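Local coordinates for protein toxin of toxin-antitoxin system (Rickettsia felis, PDB 3ZVK) that acts as the ribonuclease toxin of a type II toxin-antitoxin pair, cutting single-stranded RNA with magnesium as cofactor and inhibiting cell growth, at residues L5-C10 and N97-I102. The protein carries 1 engineered substitution. Residues are numbered along the deposited sequence; the frame is centred on the assembly and turned at random.
Sequences LGTNIC and NNDLLI. Engineered in segment 5-10: G6 (natural residue Asp).
Beside the probable acidic, magnesium-binding pocket of the PIN-domain fold, T7 packs against I102, with D99 nearby, where the first turn of helix 7-16 meets an N-terminal part of helix 97-109. G6, an engineered residue that replaces the natural Asp at a predicted magnesium site, is the N-cap of the first helix, just after strand 2-5; its O accepts a hydrogen bond from C10 N (3.2 Å). The side chains of T7 and I102 meet at about a right angle, and the touching atoms are the hydroxyl OG1 and the methyl CD1. On I102 a chi1 of -72° sets CG1 beside the backbone N, and chi2 of 145°, well off the staggered 180°, places CD1 against the hydroxyl. D99 approaches more loosely: the end of its side chain comes nearer to T7 than the direction of its CB suggests, and OD1 stops 4.5 Å from T7 OG1. N97 and D99 form an Asx turn, in which D99 N donates a nearly straight bond (169°) to N97 OD1 from above the carbonyl plane, although N97 is poorly ordered. E43 hydrogen-bonds N98 ND2 and also packs on T7, as does Y76 of the VapB antitoxin chain. Between the two segments, the closest approach is T7 OG1 to I102 CD1, 3.7 Å.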
loop_
_atom_site.group_PDB
_atom_site.type_symbol
_atom_site.label_atom_id
_atom_site.label_comp_id
_atom_site.label_asym_id
_atom_site.label_seq_id
_atom_site.Cartn_x
_atom_site.Cartn_y
_atom_site.Cartn_z
ATOM N N LEU A 5 2.306 30.629 -7.076
ATOM C CA LEU A 5 1.551 31.845 -6.705
ATOM C C LEU A 5 1.202 31.823 -5.233
ATOM O O LEU A 5 0.841 30.767 -4.684
ATOM C CB LEU A 5 0.255 32.017 -7.535
ATOM C CG LEU A 5 0.337 31.731 -9.016
ATOM C CD1 LEU A 5 -1.068 31.643 -9.620
ATOM C CD2 LEU A 5 1.211 32.767 -9.720
ATOM N N GLY A 6 1.348 32.977 -4.606
ATOM C CA GLY A 6 1.015 33.189 -3.197
ATOM C C GLY A 6 -0.482 33.370 -3.044
ATOM O O GLY A 6 -1.210 33.470 -4.039
ATOM N N THR A 7 -0.955 33.401 -1.809
ATOM C CA THR A 7 -2.380 33.499 -1.486
ATOM C C THR A 7 -2.996 34.797 -2.014
ATOM O O THR A 7 -4.060 34.742 -2.638
ATOM C CB THR A 7 -2.599 33.283 0.029
ATOM O OG1 THR A 7 -1.962 32.053 0.399
ATOM C CG2 THR A 7 -4.086 33.227 0.419
ATOM N N ASN A 8 -2.335 35.945 -1.760
ATOM C CA ASN A 8 -2.775 37.272 -2.182
ATOM C C ASN A 8 -2.966 37.373 -3.684
ATOM O O ASN A 8 -3.980 37.916 -4.102
ATOM C CB ASN A 8 -1.811 38.365 -1.699
ATOM C CG ASN A 8 -1.650 38.595 -0.219
ATOM O OD1 ASN A 8 -0.779 39.367 0.172
ATOM N ND2 ASN A 8 -2.506 38.074 0.651
ATOM N N ILE A 9 -2.040 36.809 -4.491
ATOM C CA ILE A 9 -2.133 36.772 -5.953
ATOM C C ILE A 9 -3.387 36.019 -6.346
ATOM O O ILE A 9 -4.136 36.518 -7.183
ATOM C CB ILE A 9 -0.846 36.172 -6.612
ATOM C CG1 ILE A 9 0.280 37.234 -6.691
ATOM C CG2 ILE A 9 -1.116 35.563 -7.987
ATOM C CD1 ILE A 9 0.108 38.417 -7.724
ATOM N N CYS A 10 -3.623 34.832 -5.698
ATOM C CA CYS A 10 -4.742 33.944 -5.979
ATOM C C CYS A 10 -6.092 34.577 -5.655
ATOM O O CYS A 10 -6.981 34.526 -6.513
ATOM C CB CYS A 10 -4.555 32.589 -5.316
ATOM S SG CYS A 10 -3.243 31.578 -6.037
ATOM N N ASN A 97 2.655 32.452 10.222
ATOM C CA ASN A 97 1.752 31.397 9.817
ATOM C C ASN A 97 2.120 30.558 8.583
ATOM O O ASN A 97 3.202 29.938 8.478
ATOM C CB ASN A 97 0.266 31.933 9.809
ATOM C CG ASN A 97 -0.313 32.595 8.552
ATOM O OD1 ASN A 97 0.380 33.187 7.721
ATOM N ND2 ASN A 97 -1.621 32.465 8.371
ATOM N N ASN A 98 1.163 30.537 7.669
ATOM C CA ASN A 98 1.168 29.842 6.438
ATOM C C ASN A 98 2.077 30.494 5.426
ATOM O O ASN A 98 2.716 29.758 4.670
ATOM C CB ASN A 98 -0.277 29.586 6.026
ATOM C CG ASN A 98 -0.881 28.634 7.031
ATOM O OD1 ASN A 98 -0.185 28.185 7.929
ATOM N ND2 ASN A 98 -2.158 28.287 6.940
ATOM N N ASP A 99 2.255 31.826 5.487
ATOM C CA ASP A 99 3.191 32.520 4.590
ATOM C C ASP A 99 4.638 32.030 4.747
ATOM O O ASP A 99 5.329 31.853 3.750
ATOM C CB ASP A 99 3.026 34.044 4.616
ATOM C CG ASP A 99 1.768 34.511 3.891
ATOM O OD1 ASP A 99 1.113 33.673 3.229
ATOM O OD2 ASP A 99 1.457 35.719 3.954
ATOM N N LEU A 100 5.035 31.676 5.985
ATOM C CA LEU A 100 6.324 31.048 6.283
ATOM C C LEU A 100 6.392 29.627 5.591
ATOM O O LEU A 100 7.399 29.300 4.964
ATOM C CB LEU A 100 6.476 30.921 7.806
ATOM C CG LEU A 100 7.848 31.144 8.444
ATOM C CD1 LEU A 100 8.713 32.072 7.642
ATOM C CD2 LEU A 100 7.703 31.752 9.826
ATOM N N LEU A 101 5.296 28.840 5.651
ATOM C CA LEU A 101 5.201 27.519 5.027
ATOM C C LEU A 101 5.240 27.650 3.503
ATOM O O LEU A 101 5.951 26.900 2.836
ATOM C CB LEU A 101 3.918 26.769 5.473
ATOM C CG LEU A 101 3.907 26.192 6.909
ATOM C CD1 LEU A 101 2.524 25.842 7.348
ATOM C CD2 LEU A 101 4.720 24.927 6.999
ATOM N N ILE A 102 4.476 28.627 2.973
ATOM C CA ILE A 102 4.368 28.960 1.558
ATOM C C ILE A 102 5.736 29.330 0.997
ATOM O O ILE A 102 6.094 28.800 -0.052
ATOM C CB ILE A 102 3.266 30.051 1.325
ATOM C CG1 ILE A 102 1.864 29.427 1.525
ATOM C CG2 ILE A 102 3.365 30.681 -0.081
ATOM C CD1 ILE A 102 0.804 30.376 2.152
#